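PDB 3FFR: phosphoserine aminotransferase SerC from Cytophaga hutchinsonii ATCC 33406, which probably transfers an amino group between phosphoserine and 2-oxoglutarate in serine biosynthesis, using pyridoxal phosphate carried on a lysine as a Schiff base. Local coordinates for residues L136-T141 against P173-D178; N279-I282 against V287-F290. All coordinates share one frame; numbering follows the deposited sequence. Where two conformers were deposited one is given.

Contact 1 of 2, residues L136-T141 against P173-D178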
ATOM      1  N   LEU A 136      -6.912 -21.681   4.918  1.00 26.18           N
ATOM      2  CA  LEU A 136      -7.990 -21.668   5.871  1.00 26.87           C
ATOM      3  C   LEU A 136      -8.350 -20.245   6.201  1.00 25.78           C
ATOM      4  O   LEU A 136      -7.491 -19.379   6.205  1.00 27.32           O
ATOM      5  CB  LEU A 136      -7.544 -22.378   7.158  1.00 26.72           C
ATOM      6  CG  LEU A 136      -7.050 -23.824   6.966  1.00 26.17           C
ATOM      7  CD1 LEU A 136      -6.543 -24.435   8.301  1.00 27.94           C
ATOM      8  CD2 LEU A 136      -8.127 -24.689   6.289  1.00 27.07           C
ATOM      9  N   THR A 137      -9.621 -20.029   6.495  1.00 26.33           N
ATOM     10  CA  THR A 137     -10.071 -18.680   6.875  1.00 26.48           C
ATOM     11  C   THR A 137     -10.600 -18.735   8.288  1.00 28.01           C
ATOM     12  O   THR A 137     -11.664 -19.337   8.550  1.00 27.89           O
ATOM     13  CB  THR A 137     -11.099 -18.171   5.893  1.00 28.66           C
ATOM     14  OG1 THR A 137     -10.480 -18.016   4.598  1.00 28.85           O
ATOM     15  CG2 THR A 137     -11.679 -16.842   6.348  1.00 27.13           C
ATOM     16  N   HIS A 138      -9.862 -18.128   9.212  1.00 26.67           N
ATOM     17  CA  HIS A 138     -10.284 -18.189  10.625  1.00 25.25           C
ATOM     18  C   HIS A 138     -11.608 -17.478  10.836  1.00 26.39           C
ATOM     19  O   HIS A 138     -12.460 -17.894  11.638  1.00 27.83           O
ATOM     20  CB  HIS A 138      -9.234 -17.619  11.598  1.00 26.11           C
ATOM     21  CG  HIS A 138      -9.769 -17.493  12.976  1.00 25.82           C
ATOM     22  ND1 HIS A 138     -10.331 -16.311  13.450  1.00 27.62           N
ATOM     23  CD2 HIS A 138     -10.026 -18.436  13.908  1.00 27.91           C
ATOM     24  CE1 HIS A 138     -10.832 -16.536  14.648  1.00 30.47           C
ATOM     25  NE2 HIS A 138     -10.674 -17.821  14.943  1.00 27.43           N
ATOM     26  N   ASN A 139     -11.786 -16.379  10.117  1.00 25.81           N
ATOM     27  CA  ASN A 139     -12.990 -15.544  10.253  1.00 24.83           C
ATOM     28  C   ASN A 139     -13.520 -15.074   8.903  1.00 28.02           C
ATOM     29  O   ASN A 139     -12.911 -14.204   8.254  1.00 26.74           O
ATOM     30  CB  ASN A 139     -12.725 -14.365  11.196  1.00 27.55           C
ATOM     31  CG  ASN A 139     -14.010 -13.819  11.825  1.00 29.55           C
ATOM     32  OD1 ASN A 139     -14.704 -14.538  12.591  1.00 28.43           O
ATOM     33  ND2 ASN A 139     -14.353 -12.583  11.508  1.00 26.48           N
ATOM     34  N   GLU A 140     -14.582 -15.718   8.426  1.00 27.38           N
ATOM     35  CA  GLU A 140     -15.159 -15.377   7.098  1.00 26.04           C
ATOM     36  C   GLU A 140     -16.100 -14.222   7.359  1.00 27.59           C
ATOM     37  O   GLU A 140     -17.253 -14.380   7.775  1.00 26.91           O
ATOM     38  CB  GLU A 140     -15.869 -16.586   6.452  1.00 27.00           C
ATOM     39  CG  GLU A 140     -16.591 -16.275   5.152  1.00 27.88           C
ATOM     40  CD  GLU A 140     -15.720 -15.632   4.091  1.00 28.13           C
ATOM     41  OE1 GLU A 140     -14.780 -16.293   3.589  1.00 28.32           O
ATOM     42  OE2 GLU A 140     -16.051 -14.489   3.749  1.00 28.23           O
ATOM     43  N   THR A 141     -15.547 -13.049   7.108  1.00 25.79           N
ATOM     44  CA  THR A 141     -16.167 -11.777   7.456  1.00 25.66           C
ATOM     45  C   THR A 141     -17.523 -11.555   6.775  1.00 27.85           C
ATOM     46  O   THR A 141     -18.392 -10.850   7.286  1.00 27.91           O
ATOM     47  CB  THR A 141     -15.227 -10.613   7.062  1.00 27.73           C
ATOM     48  OG1 THR A 141     -13.871 -10.971   7.349  1.00 27.53           O
ATOM     49  CG2 THR A 141     -15.587  -9.308   7.812  1.00 27.31           C
ATOM     50  N   PRO A 173      -6.095  -9.884  16.957  1.00 27.37           N
ATOM     51  CA  PRO A 173      -5.486 -10.878  17.826  1.00 27.77           C
ATOM     52  C   PRO A 173      -6.350 -11.765  18.710  1.00 26.63           C
ATOM     53  O   PRO A 173      -5.862 -12.266  19.724  1.00 28.62           O
ATOM     54  CB  PRO A 173      -4.608  -9.995  18.718  1.00 28.90           C
ATOM     55  CG  PRO A 173      -5.433  -8.727  18.914  1.00 27.89           C
ATOM     56  CD  PRO A 173      -6.169  -8.555  17.602  1.00 29.12           C
ATOM     57  N   TYR A 174      -7.609 -11.977  18.336  1.00 27.16           N
ATOM     58  CA  TYR A 174      -8.516 -12.849  19.112  1.00 27.07           C
ATOM     59  C   TYR A 174      -8.066 -14.337  19.149  1.00 27.22           C
ATOM     60  O   TYR A 174      -7.844 -14.904  20.226  1.00 29.19           O
ATOM     61  CB  TYR A 174      -9.967 -12.702  18.691  1.00 27.95           C
ATOM     62  CG  TYR A 174     -10.811 -13.574  19.564  1.00 27.47           C
ATOM     63  CD1 TYR A 174     -11.010 -13.255  20.910  1.00 26.04           C
ATOM     64  CD2 TYR A 174     -11.365 -14.757  19.070  1.00 31.27           C
ATOM     65  CE1 TYR A 174     -11.764 -14.113  21.744  1.00 28.55           C
ATOM     66  CE2 TYR A 174     -12.107 -15.601  19.880  1.00 33.02           C
ATOM     67  CZ  TYR A 174     -12.310 -15.290  21.211  1.00 30.59           C
ATOM     68  OH  TYR A 174     -13.072 -16.169  21.993  1.00 31.80           O
ATOM     69  N   PRO A 175      -7.985 -15.003  17.986  1.00 26.57           N
ATOM     70  CA  PRO A 175      -7.476 -16.378  18.070  1.00 27.68           C
ATOM     71  C   PRO A 175      -6.079 -16.471  18.617  1.00 28.20           C
ATOM     72  O   PRO A 175      -5.236 -15.623  18.345  1.00 28.23           O
ATOM     73  CB  PRO A 175      -7.468 -16.833  16.615  1.00 29.19           C
ATOM     74  CG  PRO A 175      -7.362 -15.547  15.815  1.00 28.27           C
ATOM     75  CD  PRO A 175      -8.201 -14.595  16.589  1.00 28.25           C
ATOM     76  N   LYS A 176      -5.864 -17.533  19.381  1.00 28.57           N
ATOM     77  CA  LYS A 176      -4.556 -17.823  19.931  0.50 28.80           C
ATOM     78  C   LYS A 176      -4.035 -19.080  19.252  1.00 28.43           C
ATOM     79  O   LYS A 176      -4.345 -20.216  19.629  1.00 27.12           O
ATOM     80  CB  LYS A 176      -4.581 -17.993  21.448  0.50 29.17           C
ATOM     81  CG  LYS A 176      -3.156 -18.111  22.003  0.50 30.09           C
ATOM     82  CD  LYS A 176      -3.068 -18.167  23.517  0.50 31.38           C
ATOM     83  CE  LYS A 176      -1.607 -18.146  23.951  0.50 36.11           C
ATOM     84  NZ  LYS A 176      -0.857 -19.296  23.388  0.50 43.09           N
ATOM     85  N   PHE A 177      -3.244 -18.864  18.224  1.00 27.75           N
ATOM     86  CA  PHE A 177      -2.739 -19.978  17.426  1.00 28.23           C
ATOM     87  C   PHE A 177      -1.677 -20.803  18.100  1.00 28.54           C
ATOM     88  O   PHE A 177      -0.920 -20.330  18.948  1.00 30.29           O
ATOM     89  CB  PHE A 177      -2.233 -19.510  16.039  1.00 26.34           C
ATOM     90  CG  PHE A 177      -3.329 -18.932  15.177  1.00 27.66           C
ATOM     91  CD1 PHE A 177      -4.259 -19.783  14.552  1.00 28.66           C
ATOM     92  CD2 PHE A 177      -3.483 -17.574  15.044  1.00 26.57           C
ATOM     93  CE1 PHE A 177      -5.302 -19.282  13.827  1.00 29.64           C
ATOM     94  CE2 PHE A 177      -4.529 -17.057  14.287  1.00 26.77           C
ATOM     95  CZ  PHE A 177      -5.444 -17.922  13.683  1.00 29.20           C
ATOM     96  N   ASP A 178      -1.689 -22.071  17.726  1.00 30.43           N
ATOM     97  CA  ASP A 178      -0.597 -22.980  18.034  1.00 29.75           C
ATOM     98  C   ASP A 178       0.279 -22.896  16.787  1.00 29.86           C
ATOM     99  O   ASP A 178      -0.064 -23.428  15.724  1.00 28.57           O
ATOM    100  CB  ASP A 178      -1.085 -24.400  18.236  1.00 30.52           C
ATOM    101  CG  ASP A 178       0.051 -25.371  18.493  1.00 31.99           C
ATOM    102  OD1 ASP A 178       1.214 -25.114  18.128  1.00 30.32           O
ATOM    103  OD2 ASP A 178      -0.255 -26.443  19.047  1.00 31.88           O
TER
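H138 and P175 face each other where the end of strand 133-137 meets the loop 173-178, their CA atoms 8.2 Å apart, so side chains alone bridge the gap. H138 sits just past the strand, in the turn before N139. Its CG lies anti to the backbone N (chi1 171°), which carries the imidazole out toward the loop. The ring of P175 covers one face of that imidazole. P175 CG is 3.9 Å from the ring centroid of H138, only 15° off the normal, a CH-pi contact. The proline is shifted toward the rim: P175 CB lies 3.7 Å from H138 NE2, and P175 CG lies 3.8 Å from H138 CE1. F177 approaches from another direction. The edge of its ring meets the base of the histidine side chain, with F177 CZ 4.3 Å from H138 CB.

The imidazole is buried, and H138 ND1 is hydrogen-bonded to S171 OG. That bond and the proline over the face together would limit rotation of the ring.

The contact joins the C-terminal end of strand 133-137, in the seven-stranded sheet of the PLP-dependent aminotransferase fold, to the loop between strands 163-167 and 184-188. A few residues on, T141 OG1 bonds O3 of the cofactor-lysine adduct at position 191. L136 and H138 pair through their backbones with the neighbouring parallel strand 163-167, F177 packs on V166 of that strand, and both P175 and F177 pack on V149 of helix 149-152.

Contact 2 of 2, residues N279-I282 against V287-F290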
ATOM      1  N   ASN A 279     -24.837 -11.100  22.138  1.00 25.47           N
ATOM      2  CA  ASN A 279     -25.455 -12.395  21.873  1.00 27.30           C
ATOM      3  C   ASN A 279     -26.629 -12.656  22.815  1.00 25.77           C
ATOM      4  O   ASN A 279     -27.620 -13.265  22.437  1.00 27.91           O
ATOM      5  CB  ASN A 279     -24.402 -13.510  21.889  1.00 29.63           C
ATOM      6  CG  ASN A 279     -23.480 -13.422  20.693  1.00 30.38           C
ATOM      7  OD1 ASN A 279     -23.907 -12.992  19.609  1.00 28.86           O
ATOM      8  ND2 ASN A 279     -22.214 -13.856  20.857  1.00 29.53           N
ATOM      9  N   THR A 280     -26.507 -12.171  24.031  1.00 26.96           N
ATOM     10  CA  THR A 280     -27.591 -12.329  25.017  1.00 26.97           C
ATOM     11  C   THR A 280     -28.852 -11.621  24.514  1.00 27.68           C
ATOM     12  O   THR A 280     -29.983 -12.105  24.675  1.00 27.60           O
ATOM     13  CB  THR A 280     -27.169 -11.790  26.407  1.00 28.78           C
ATOM     14  OG1 THR A 280     -26.135 -12.646  26.931  1.00 29.94           O
ATOM     15  CG2 THR A 280     -28.383 -11.804  27.392  1.00 30.46           C
ATOM     16  N   TYR A 281     -28.625 -10.479  23.877  1.00 27.68           N
ATOM     17  CA  TYR A 281     -29.714  -9.668  23.315  1.00 26.95           C
ATOM     18  C   TYR A 281     -30.305 -10.402  22.126  1.00 28.79           C
ATOM     19  O   TYR A 281     -31.522 -10.551  22.007  1.00 28.04           O
ATOM     20  CB  TYR A 281     -29.247  -8.269  22.932  1.00 27.76           C
ATOM     21  CG  TYR A 281     -30.154  -7.524  21.951  1.00 29.01           C
ATOM     22  CD1 TYR A 281     -31.476  -7.244  22.271  1.00 31.39           C
ATOM     23  CD2 TYR A 281     -29.663  -7.089  20.702  1.00 31.56           C
ATOM     24  CE1 TYR A 281     -32.293  -6.561  21.398  1.00 32.14           C
ATOM     25  CE2 TYR A 281     -30.468  -6.423  19.824  1.00 29.24           C
ATOM     26  CZ  TYR A 281     -31.794  -6.162  20.174  1.00 31.84           C
ATOM     27  OH  TYR A 281     -32.607  -5.468  19.296  1.00 31.24           O
ATOM     28  N   ILE A 282     -29.442 -10.965  21.296  1.00 27.26           N
ATOM     29  CA  ILE A 282     -29.943 -11.680  20.113  1.00 27.48           C
ATOM     30  C   ILE A 282     -30.773 -12.896  20.572  1.00 27.94           C
ATOM     31  O   ILE A 282     -31.752 -13.261  19.920  1.00 29.48           O
ATOM     32  CB  ILE A 282     -28.814 -12.119  19.141  1.00 27.24           C
ATOM     33  CG1 ILE A 282     -28.089 -10.883  18.585  1.00 28.76           C
ATOM     34  CG2 ILE A 282     -29.384 -12.959  17.999  1.00 26.71           C
ATOM     35  CD1 ILE A 282     -26.771 -11.204  17.826  1.00 26.85           C
ATOM     36  N   VAL A 287     -36.548  -9.154  16.671  1.00 29.74           N
ATOM     37  CA  VAL A 287     -36.127  -8.748  15.315  1.00 28.98           C
ATOM     38  C   VAL A 287     -34.891  -9.509  14.794  1.00 31.63           C
ATOM     39  O   VAL A 287     -34.840  -9.946  13.643  1.00 28.84           O
ATOM     40  CB  VAL A 287     -35.881  -7.242  15.282  1.00 28.80           C
ATOM     41  CG1 VAL A 287     -35.141  -6.764  13.969  1.00 30.61           C
ATOM     42  CG2 VAL A 287     -37.270  -6.520  15.441  1.00 27.86           C
ATOM     43  N   PHE A 288     -33.935  -9.681  15.687  1.00 27.42           N
ATOM     44  CA  PHE A 288     -32.679 -10.350  15.359  1.00 27.63           C
ATOM     45  C   PHE A 288     -32.630 -11.794  15.764  1.00 27.51           C
ATOM     46  O   PHE A 288     -33.197 -12.207  16.775  1.00 27.99           O
ATOM     47  CB  PHE A 288     -31.503  -9.606  16.017  1.00 28.13           C
ATOM     48  CG  PHE A 288     -31.408  -8.179  15.624  1.00 27.41           C
ATOM     49  CD1 PHE A 288     -31.069  -7.804  14.319  1.00 27.82           C
ATOM     50  CD2 PHE A 288     -31.674  -7.176  16.553  1.00 26.72           C
ATOM     51  CE1 PHE A 288     -31.035  -6.451  13.975  1.00 26.80           C
ATOM     52  CE2 PHE A 288     -31.610  -5.826  16.204  1.00 30.11           C
ATOM     53  CZ  PHE A 288     -31.296  -5.475  14.925  1.00 31.23           C
ATOM     54  N   SER A 289     -31.950 -12.563  14.924  1.00 28.24           N
ATOM     55  CA  SER A 289     -31.659 -13.958  15.201  1.00 27.04           C
ATOM     56  C   SER A 289     -30.234 -14.253  14.728  1.00 26.97           C
ATOM     57  O   SER A 289     -29.616 -13.429  14.040  1.00 27.06           O
ATOM     58  CB  SER A 289     -32.648 -14.869  14.484  1.00 28.99           C
ATOM     59  OG  SER A 289     -32.685 -14.623  13.091  1.00 30.29           O
ATOM     60  N   PHE A 290     -29.704 -15.425  15.065  1.00 26.55           N
ATOM     61  CA  PHE A 290     -28.319 -15.723  14.671  1.00 27.39           C
ATOM     62  C   PHE A 290     -28.165 -16.027  13.194  1.00 28.90           C
ATOM     63  O   PHE A 290     -28.875 -16.853  12.643  1.00 28.43           O
ATOM     64  CB  PHE A 290     -27.762 -16.877  15.518  1.00 27.84           C
ATOM     65  CG  PHE A 290     -27.674 -16.515  16.966  1.00 26.66           C
ATOM     66  CD1 PHE A 290     -26.707 -15.639  17.400  1.00 26.28           C
ATOM     67  CD2 PHE A 290     -28.611 -16.955  17.864  1.00 27.71           C
ATOM     68  CE1 PHE A 290     -26.659 -15.227  18.715  1.00 25.83           C
ATOM     69  CE2 PHE A 290     -28.553 -16.555  19.173  1.00 29.17           C
ATOM     70  CZ  PHE A 290     -27.579 -15.686  19.592  1.00 25.45           C
TER
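I282, F290 and F288 carry most of this contact between the end of a helix and the short strand that follows it. The CG2 methyl of I282 sits over the centre of the F290 ring, 3.6 Å from the centroid and 12° off the normal, a close CH-pi contact. CG2 stands anti to the backbone N of I282, and in this position it also lies 3.6 Å from S289 C. The F290 ring is met at its edge as well. N279 OD1 lies in the ring plane, 3.7 Å from F290 CE1, and the amide is turned 60° from that plane.

F288 points toward the helix and meets Y281. The two rings touch rim to rim, with centroids 5.8 Å apart and planes at 67°, so neither covers the face of the other. Y281 OH reaches the edge of the phenylalanine in its plane, 3.3 Å from F288 CE2. This hydroxyl is hydrogen-bonded to G362 O at the C-terminus.

The contact packs the last turns of helix 264-284 against the strand that follows it after a short loop, probably in the C-terminal domain of the fold-type I aminotransferase fold. Strand 288-290 borders the five-stranded sheet within this chain. S289 bonds through its backbone to N306 of the antiparallel strand 302-307, and V287 to T308 just beyond it. Y281 also packs on V354, L357 and K358 of helix 347-360.

Overall arrangement
The two contacts do not touch: their centres are 23 Å apart and their nearest atoms about 9 Å. They follow one another along the chain and belong to different sheets. Contact 1 is at the seven-stranded sheet, its centre 7 Å from that of the chain, and lies on the active-site side through T141. Contact 2 is at the border strand of the five-stranded sheet, 24 Å from the chain centre, and none of its residues lines the serine pocket of G11, F94, K191 and Y329. Helix 264-284 forms a link between them: Y174 of contact 1 hydrogen-bonds R268 and E272 in its first half, through its backbone O and its OH respectively, while N279, Y281 and I282 of contact 2 lie near its end.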